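Local coordinates for 16S rRNA (guanine(1405)-N(7))-methyltransferase (Klebsiella pneumoniae, PDB 6PI9), which probably methylates the N7 position of guanine 1405 in 16S rRNA, using S-adenosyl-L-methionine as methyl donor, and so confers resistance to various aminoglycosides, at residues A180-L185 / A202-P207; L138-H143 / P173-D178; D119-L124 / C166-E171. One frame throughout, in Å; residues are numbered along the deposited sequence.

Interaction 1: residues A180-L185 / A202-P207. With SAH (S-adenosyl-L-homocysteine), chain B.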
# COMPACT_ATOMS: atom_id res chain seq x y z
N ALA A 180 18.50 5.38 -16.69
CA ALA A 180 18.12 4.95 -15.36
C ALA A 180 16.61 4.97 -15.23
O ALA A 180 15.94 5.84 -15.80
CB ALA A 180 18.69 5.83 -14.24
N LEU A 181 16.11 3.97 -14.51
CA LEU A 181 14.68 3.78 -14.30
C LEU A 181 14.42 4.18 -12.87
O LEU A 181 15.16 3.75 -11.98
CB LEU A 181 14.28 2.32 -14.52
CG LEU A 181 14.84 1.66 -15.79
CD1 LEU A 181 14.37 0.21 -15.90
CD2 LEU A 181 14.38 2.43 -17.07
N LEU A 182 13.43 5.06 -12.67
CA LEU A 182 12.96 5.48 -11.35
C LEU A 182 11.47 5.23 -11.36
O LEU A 182 10.66 6.17 -11.53
CB LEU A 182 13.26 6.96 -11.10
CG LEU A 182 14.78 7.24 -10.99
CD1 LEU A 182 15.34 7.47 -12.40
CD2 LEU A 182 15.02 8.53 -10.16
N MET A 183 11.08 3.95 -11.21
CA MET A 183 9.70 3.56 -11.46
C MET A 183 8.98 3.42 -10.12
O MET A 183 9.44 2.67 -9.24
CB MET A 183 9.71 2.26 -12.28
CG MET A 183 10.27 2.50 -13.70
SD MET A 183 10.73 0.92 -14.50
CE MET A 183 9.17 0.03 -14.43
N LYS A 184 7.85 4.15 -9.97
CA LYS A 184 7.03 4.12 -8.76
C LYS A 184 7.87 4.37 -7.52
O LYS A 184 7.72 3.71 -6.47
CB LYS A 184 6.30 2.78 -8.67
CG LYS A 184 5.28 2.67 -9.82
CD LYS A 184 4.69 1.19 -9.83
CE LYS A 184 3.63 1.02 -10.96
NZ LYS A 184 3.29 -0.47 -11.05
N LEU A 185 8.78 5.29 -7.66
CA LEU A 185 9.80 5.52 -6.65
C LEU A 185 9.77 6.93 -6.07
O LEU A 185 9.91 7.09 -4.87
CB LEU A 185 11.19 5.29 -7.29
CG LEU A 185 12.35 5.84 -6.45
CD1 LEU A 185 12.43 5.10 -5.11
CD2 LEU A 185 13.65 5.61 -7.24
N ALA A 202 18.92 15.23 -10.29
CA ALA A 202 19.96 16.14 -10.78
C ALA A 202 21.36 15.51 -10.78
O ALA A 202 22.26 16.04 -11.44
CB ALA A 202 19.99 17.42 -9.94
N SER A 203 21.57 14.42 -10.05
CA SER A 203 22.91 13.87 -9.86
C SER A 203 23.18 12.55 -10.56
O SER A 203 24.36 12.15 -10.66
CB SER A 203 23.20 13.69 -8.36
OG SER A 203 23.19 14.92 -7.66
N LEU A 204 22.14 11.83 -11.01
CA LEU A 204 22.35 10.57 -11.71
C LEU A 204 23.20 10.77 -12.96
O LEU A 204 23.07 11.75 -13.69
CB LEU A 204 20.99 9.96 -12.08
CG LEU A 204 20.30 9.33 -10.88
CD1 LEU A 204 18.85 8.96 -11.25
CD2 LEU A 204 21.07 8.11 -10.31
N ARG A 205 24.11 9.82 -13.20
CA ARG A 205 25.04 9.95 -14.33
C ARG A 205 24.54 9.16 -15.52
O ARG A 205 25.27 8.35 -16.08
CB ARG A 205 26.43 9.50 -13.91
CG ARG A 205 27.09 10.35 -12.83
CD ARG A 205 28.29 9.62 -12.25
NE ARG A 205 29.06 10.46 -11.34
CZ ARG A 205 30.09 10.02 -10.60
NH1 ARG A 205 30.46 8.74 -10.67
NH2 ARG A 205 30.75 10.86 -9.81
N ALA A 206 23.26 9.34 -15.90
CA ALA A 206 22.70 8.70 -17.08
C ALA A 206 21.97 9.78 -17.88
O ALA A 206 21.25 10.61 -17.29
CB ALA A 206 21.73 7.56 -16.73
N PRO A 207 22.13 9.79 -19.20
CA PRO A 207 21.50 10.86 -19.99
C PRO A 207 20.01 10.69 -20.20
O PRO A 207 19.35 11.66 -20.61
CB PRO A 207 22.24 10.78 -21.33
CG PRO A 207 22.67 9.37 -21.43
CD PRO A 207 23.01 8.95 -20.03
N SAH B . 10.72 0.12 -9.32
CA SAH B . 10.09 -1.18 -9.01
CB SAH B . 9.63 -1.22 -7.56
CG SAH B . 8.72 -0.05 -7.07
SD SAH B . 8.04 -0.42 -5.39
C SAH B . 8.88 -1.44 -9.94
O SAH B . 8.33 -0.44 -10.43
OXT SAH B . 8.45 -2.59 -10.15
C5' SAH B . 9.13 0.70 -4.41
C4' SAH B . 10.53 0.09 -4.11
O4' SAH B . 11.39 1.10 -3.53
C3' SAH B . 10.60 -1.15 -3.17
O3' SAH B . 11.27 -2.25 -3.83
C2' SAH B . 11.43 -0.70 -1.97
O2' SAH B . 12.27 -1.77 -1.53
C1' SAH B . 12.27 0.42 -2.62
N9 SAH B . 12.70 1.46 -1.70
C8 SAH B . 11.91 2.19 -0.85
N7 SAH B . 12.70 3.14 -0.27
C5 SAH B . 13.98 2.95 -0.71
C6 SAH B . 15.18 3.56 -0.43
N6 SAH B . 15.31 4.51 0.47
N1 SAH B . 16.30 3.16 -1.15
C2 SAH B . 16.24 2.14 -2.03
N3 SAH B . 15.06 1.50 -2.31
C4 SAH B . 13.96 1.94 -1.64

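Interaction 2: residues L138-H143 / P173-D178. With SAH (S-adenosyl-L-homocysteine), chain B.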
# COMPACT_ATOMS: atom_id res chain seq x y z
N LEU A 138 21.47 -2.94 -13.81
CA LEU A 138 22.01 -3.08 -12.46
C LEU A 138 20.88 -2.61 -11.58
O LEU A 138 20.57 -1.42 -11.57
CB LEU A 138 23.23 -2.20 -12.21
CG LEU A 138 23.69 -2.36 -10.75
CD1 LEU A 138 24.12 -3.79 -10.57
CD2 LEU A 138 24.80 -1.37 -10.40
N GLY A 139 20.23 -3.54 -10.90
CA GLY A 139 19.19 -3.14 -9.97
C GLY A 139 19.76 -2.74 -8.63
O GLY A 139 20.85 -3.16 -8.21
N MET A 140 19.00 -1.93 -7.90
CA MET A 140 19.45 -1.69 -6.54
C MET A 140 18.25 -1.43 -5.67
O MET A 140 17.26 -0.86 -6.13
CB MET A 140 20.47 -0.55 -6.47
CG MET A 140 20.09 0.75 -7.06
SD MET A 140 21.65 1.65 -7.56
CE MET A 140 22.21 0.74 -8.99
N ASP A 141 18.35 -1.85 -4.41
CA ASP A 141 17.17 -1.74 -3.55
C ASP A 141 17.63 -1.95 -2.11
O ASP A 141 18.74 -2.42 -1.84
CB ASP A 141 16.13 -2.79 -3.98
CG ASP A 141 14.69 -2.40 -3.59
OD1 ASP A 141 14.45 -2.17 -2.41
OD2 ASP A 141 13.85 -2.28 -4.50
N ILE A 142 16.75 -1.59 -1.16
CA ILE A 142 17.03 -1.89 0.25
C ILE A 142 16.53 -3.27 0.64
O ILE A 142 16.83 -3.75 1.75
CB ILE A 142 16.33 -0.88 1.16
CG1 ILE A 142 14.88 -0.73 0.77
CG2 ILE A 142 17.08 0.41 1.20
CD1 ILE A 142 14.15 0.06 1.93
N HIS A 143 15.71 -3.87 -0.21
CA HIS A 143 15.13 -5.20 -0.01
C HIS A 143 16.11 -6.23 -0.53
O HIS A 143 16.20 -6.49 -1.73
CB HIS A 143 13.79 -5.29 -0.73
CG HIS A 143 12.94 -6.40 -0.20
ND1 HIS A 143 13.43 -7.67 -0.01
CD2 HIS A 143 11.66 -6.43 0.22
CE1 HIS A 143 12.49 -8.44 0.52
NE2 HIS A 143 11.39 -7.71 0.65
N PRO A 173 23.51 6.94 -6.49
CA PRO A 173 24.29 5.95 -7.25
C PRO A 173 25.26 6.63 -8.19
O PRO A 173 24.88 7.55 -8.94
CB PRO A 173 23.24 5.17 -8.03
CG PRO A 173 21.98 5.26 -7.11
CD PRO A 173 22.05 6.63 -6.48
N ALA A 174 26.52 6.17 -8.15
CA ALA A 174 27.61 6.76 -8.91
C ALA A 174 27.89 6.04 -10.23
O ALA A 174 28.78 6.46 -10.97
CB ALA A 174 28.87 6.81 -8.05
N GLU A 175 27.13 4.99 -10.56
CA GLU A 175 27.41 4.22 -11.76
C GLU A 175 27.13 5.06 -13.00
O GLU A 175 26.29 5.97 -12.99
CB GLU A 175 26.57 2.95 -11.78
CG GLU A 175 26.99 1.95 -10.70
CD GLU A 175 26.22 2.12 -9.39
OE1 GLU A 175 26.30 1.21 -8.54
OE2 GLU A 175 25.52 3.16 -9.23
N GLU A 176 27.88 4.75 -14.07
CA GLU A 176 27.61 5.24 -15.41
C GLU A 176 26.60 4.35 -16.10
O GLU A 176 26.74 3.12 -16.07
CB GLU A 176 28.87 5.21 -16.26
CG GLU A 176 29.96 6.03 -15.74
CD GLU A 176 30.58 6.92 -16.78
OE1 GLU A 176 30.78 8.11 -16.45
OE2 GLU A 176 30.92 6.45 -17.90
N ALA A 177 25.64 4.95 -16.79
CA ALA A 177 24.72 4.12 -17.54
C ALA A 177 24.12 4.90 -18.71
O ALA A 177 24.25 6.12 -18.80
CB ALA A 177 23.62 3.57 -16.64
N ASP A 178 23.52 4.16 -19.63
CA ASP A 178 22.81 4.78 -20.74
C ASP A 178 21.45 5.30 -20.30
O ASP A 178 20.97 6.32 -20.82
CB ASP A 178 22.68 3.76 -21.86
CG ASP A 178 24.04 3.40 -22.44
OD1 ASP A 178 24.73 4.37 -22.83
OD2 ASP A 178 24.45 2.22 -22.43
N SAH B . 10.72 0.12 -9.32
CA SAH B . 10.09 -1.18 -9.01
CB SAH B . 9.63 -1.22 -7.56
CG SAH B . 8.72 -0.05 -7.07
SD SAH B . 8.04 -0.42 -5.39
C SAH B . 8.88 -1.44 -9.94
O SAH B . 8.33 -0.44 -10.43
OXT SAH B . 8.45 -2.59 -10.15
C5' SAH B . 9.13 0.70 -4.41
C4' SAH B . 10.53 0.09 -4.11
O4' SAH B . 11.39 1.10 -3.53
C3' SAH B . 10.60 -1.15 -3.17
O3' SAH B . 11.27 -2.25 -3.83
C2' SAH B . 11.43 -0.70 -1.97
O2' SAH B . 12.27 -1.77 -1.53
C1' SAH B . 12.27 0.42 -2.62
N9 SAH B . 12.70 1.46 -1.70
C8 SAH B . 11.91 2.19 -0.85
N7 SAH B . 12.70 3.14 -0.27
C5 SAH B . 13.98 2.95 -0.71
C6 SAH B . 15.18 3.56 -0.43
N6 SAH B . 15.31 4.51 0.47
N1 SAH B . 16.30 3.16 -1.15
C2 SAH B . 16.24 2.14 -2.03
N3 SAH B . 15.06 1.50 -2.31
C4 SAH B . 13.96 1.94 -1.64

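Interaction 3: residues D119-L124 / C166-E171. With SAH (S-adenosyl-L-homocysteine), chain B.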
# COMPACT_ATOMS: atom_id res chain seq x y z
N ASP A 119 18.43 0.23 -12.54
CA ASP A 119 17.01 0.11 -12.14
C ASP A 119 16.97 0.46 -10.66
O ASP A 119 17.38 -0.35 -9.83
CB ASP A 119 16.50 -1.30 -12.42
CG ASP A 119 15.02 -1.44 -12.30
OD1 ASP A 119 14.34 -0.54 -11.71
OD2 ASP A 119 14.52 -2.48 -12.83
N LEU A 120 16.51 1.68 -10.31
CA LEU A 120 16.70 2.21 -8.95
C LEU A 120 15.47 1.83 -8.15
O LEU A 120 14.35 2.05 -8.61
CB LEU A 120 16.83 3.73 -8.94
CG LEU A 120 18.19 4.38 -9.10
CD1 LEU A 120 18.68 4.05 -10.45
CD2 LEU A 120 18.05 5.88 -8.97
N ALA A 121 15.69 1.23 -6.98
CA ALA A 121 14.61 0.67 -6.19
C ALA A 121 13.88 -0.35 -7.05
O ALA A 121 12.68 -0.25 -7.30
CB ALA A 121 13.66 1.77 -5.69
N CYS A 122 14.64 -1.36 -7.48
CA CYS A 122 14.28 -2.20 -8.62
C CYS A 122 13.20 -3.22 -8.30
O CYS A 122 12.54 -3.68 -9.23
CB CYS A 122 15.52 -2.94 -9.15
SG CYS A 122 16.28 -4.09 -7.95
N GLY A 123 13.01 -3.55 -7.02
CA GLY A 123 12.08 -4.63 -6.70
C GLY A 123 12.43 -5.87 -7.48
O GLY A 123 13.58 -6.25 -7.57
N LEU A 124 11.43 -6.47 -8.14
CA LEU A 124 11.70 -7.58 -9.06
C LEU A 124 11.70 -7.15 -10.53
O LEU A 124 11.74 -8.01 -11.41
CB LEU A 124 10.70 -8.70 -8.86
CG LEU A 124 10.71 -9.35 -7.47
CD1 LEU A 124 9.62 -10.42 -7.43
CD2 LEU A 124 12.10 -9.97 -7.10
N CYS A 166 21.16 -0.96 -1.89
CA CYS A 166 21.35 0.48 -2.01
C CYS A 166 20.25 1.21 -1.25
O CYS A 166 19.09 0.98 -1.58
CB CYS A 166 21.24 0.90 -3.49
SG CYS A 166 21.29 2.68 -3.70
N ASP A 167 20.60 2.11 -0.34
CA ASP A 167 19.59 2.98 0.29
C ASP A 167 19.73 4.36 -0.35
O ASP A 167 20.71 5.07 -0.09
CB ASP A 167 19.74 3.04 1.83
CG ASP A 167 18.58 3.82 2.50
OD1 ASP A 167 17.97 4.70 1.83
OD2 ASP A 167 18.33 3.63 3.71
N LEU A 168 18.74 4.72 -1.16
CA LEU A 168 18.73 5.97 -1.93
C LEU A 168 18.56 7.23 -1.09
O LEU A 168 18.62 8.35 -1.63
CB LEU A 168 17.63 5.88 -2.97
CG LEU A 168 17.95 4.83 -4.07
CD1 LEU A 168 16.68 4.65 -4.87
CD2 LEU A 168 19.07 5.27 -5.03
N LEU A 169 18.38 7.12 0.23
CA LEU A 169 18.44 8.29 1.08
C LEU A 169 19.85 8.59 1.53
O LEU A 169 20.17 9.72 1.96
CB LEU A 169 17.55 8.09 2.34
CG LEU A 169 16.13 8.70 2.25
CD1 LEU A 169 16.28 10.14 2.17
CD2 LEU A 169 15.37 8.36 1.03
N SER A 170 20.73 7.60 1.50
CA SER A 170 22.07 7.90 1.92
C SER A 170 23.08 7.72 0.81
O SER A 170 24.27 8.00 1.03
CB SER A 170 22.43 7.08 3.18
OG SER A 170 21.91 5.78 3.08
N GLU A 171 22.65 7.34 -0.39
CA GLU A 171 23.59 7.16 -1.49
C GLU A 171 22.96 7.71 -2.77
O GLU A 171 21.80 7.40 -3.04
CB GLU A 171 23.93 5.67 -1.66
CG GLU A 171 24.85 5.38 -2.82
CD GLU A 171 25.02 3.88 -3.16
OE1 GLU A 171 24.62 2.96 -2.40
OE2 GLU A 171 25.62 3.63 -4.22
N SAH B . 10.72 0.12 -9.32
CA SAH B . 10.09 -1.18 -9.01
CB SAH B . 9.63 -1.22 -7.56
CG SAH B . 8.72 -0.05 -7.07
SD SAH B . 8.04 -0.42 -5.39
C SAH B . 8.88 -1.44 -9.94
O SAH B . 8.33 -0.44 -10.43
OXT SAH B . 8.45 -2.59 -10.15
C5' SAH B . 9.13 0.70 -4.41
C4' SAH B . 10.53 0.09 -4.11
O4' SAH B . 11.39 1.10 -3.53
C3' SAH B . 10.60 -1.15 -3.17
O3' SAH B . 11.27 -2.25 -3.83
C2' SAH B . 11.43 -0.70 -1.97
O2' SAH B . 12.27 -1.77 -1.53
C1' SAH B . 12.27 0.42 -2.62
N9 SAH B . 12.70 1.46 -1.70
C8 SAH B . 11.91 2.19 -0.85
N7 SAH B . 12.70 3.14 -0.27
C5 SAH B . 13.98 2.95 -0.71
C6 SAH B . 15.18 3.56 -0.43
N6 SAH B . 15.31 4.51 0.47
N1 SAH B . 16.30 3.16 -1.15
C2 SAH B . 16.24 2.14 -2.03
N3 SAH B . 15.06 1.50 -2.31
C4 SAH B . 13.96 1.94 -1.64

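Interaction 1: residues A180-L185 / A202-P207
Leu182 and Leu204 reach toward each other and meet tip to tip. CD1 of Leu204 sits at 4.0 Å from CD1 of Leu182 and equally far from its CD2, so a single methyl rests against the fork of the opposing leucine. On Leu204, CG lies opposite the carbonyl carbon (chi1 -76°) and the chain then runs on extended (chi2 170°), which carries CD1 out to the strand. The same methyl also approaches CB of Ala180, at 4.3 Å. Ala206 closes the other end of the patch: its CB stands 3.9 Å from the backbone N of Ala180, and the two CB atoms are 4.3 Å apart. All four residues are buried, and their contacts across the interface are entirely van der Waals. Ala180 and Leu182, two apart on the strand, supply this face.

The 202-207 segment becomes looser away from these side chains. Ala202 and Arg205 are exposed, and the long side chain of Arg205 is poorly ordered although its NH1 bonds to the carbonyl O of Ala174. Pro207 turns away from the strand and is exposed as well.

Beyond the patch, the strand's C-terminal end belongs to the cofactor pocket of the Rossmann-like methyltransferase fold. O of Met183 accepts a hydrogen bond of 2.9 Å from the amino N of S-adenosyl-L-homocysteine, and Lys184 NZ forms a salt bridge with Glu95.

Strand 179-183 runs between strands 117-120 and 208-214, with backbone bonds to both. The 202-207 segment, leaving helix 196-203 and leading into strand 208-214, packs Leu204 and Ala206 on one side of strand 179-183, where Leu204 also touches Leu120; Leu181, pointing away, packs on helix 125-131.

Interaction 2: residues L138-H143 / P173-D178
Met140 lays its sulfur against the ring of Pro173, SD lying 3.7 Å from CG and 3.9 Å from CB. Its CG is wedged between the backbone N and the carbonyl carbon (chi1 54°), and a bend at chi3 carries CE onward to Glu175, 4.1 Å from OE2. The Glu175 side chain, itself bent at chi2 (91°), comes at Met140 from the opposite direction and crosses Leu138 at about a right angle, with OE1 3.5 Å from Leu138 CD2. The methyl groups thus border a carboxylate whose charge is met by a salt bridge from OE1 to Arg164.

Strand 137-141 is the second parallel strand of the Rossmann-like sheet, and its end carries the acidic residue that in this fold holds the cofactor ribose. In Asp141, OD2 accepts from O3' of S-adenosyl-L-homocysteine at 2.7 Å; the bond from O2' to OD1 is modelled so short that its length is doubtful. OD1 also accepts from the backbone N of His143 at 3.1 Å, on its anti side and 31° out of the carboxylate plane, forming an Asx turn. OD2 also accepts a hydrogen bond from Gly123 N, while Ile142 CG2 packs 3.7 Å from adenine N1.

Interaction 3: residues D119-L124 / C166-E171
Leu168 provides the apolar part of the contact, touching both Leu120 and Ala121. Its CD2 lies 4.1 Å from CD2 of Leu120, the two side chains crossing at about a right angle. CD1 takes the other neighbour, 4.3 Å from CB of Ala121 and close to that residue's backbone N. With CG set beside the backbone N (chi1 -68°), the isobutyl group sends one methyl to each residue. All three are buried. The group also borders the adenine, with Leu168 CB 3.5 Å from N1 of S-adenosyl-L-homocysteine.

Both segments hydrogen-bond the ligand. At the adenine, Leu168 N donates to N1 at 2.9 Å in a nearly straight bond (169°). The adenine N6 in turn donates to OD1 of Asp167 at 3.0 Å with a more bent angle (142°). This pairing reads both the acceptor and the donor of the base, consistent with selection for adenine. At the far end of the ligand, its amino N donates to O of Ala121, 2.8 Å away.

Within the loop OD1 of Asp167 also accepts from Leu169 N at 2.9 Å, an Asx turn; outside it, OD2 forms a salt bridge with Arg29 and a hydrogen bond with Thr26. Together these probably fix the carboxylate beside N6.

The 119-124 segment leaves strand 117-120, which lies between strands 137-141 and 179-183, and Leu124 stands at the N-cap of helix 125-131. The 166-171 loop follows strand 162-165; Leu168 leans on Leu189 of helix 186-192, and Leu120 on Leu200 of helix 196-203.

Interactions 1 and 3 are buried contacts, whereas interaction 2 is partly buried, with Leu138 and Glu175 partly exposed. All three reach one sheet: strand 117-120 of interaction 3 lies between the strands of the other two, bonded from Leu120 N to Leu181 O and from Asp119 N to Leu138 O. Across their segments, the side-chain contacts of interactions 1 and 3 are aliphatic, while interaction 2 adds a carboxylate beside methyl groups. Interactions 1 and 3 share the amino group of the ligand, each giving it a carbonyl; 138-143 gives a carboxylate to the ribose, and 166-171 a backbone N-H and a carboxylate to the adenine. Interactions 2 and 3 alternate along the chain; interaction 1 follows both.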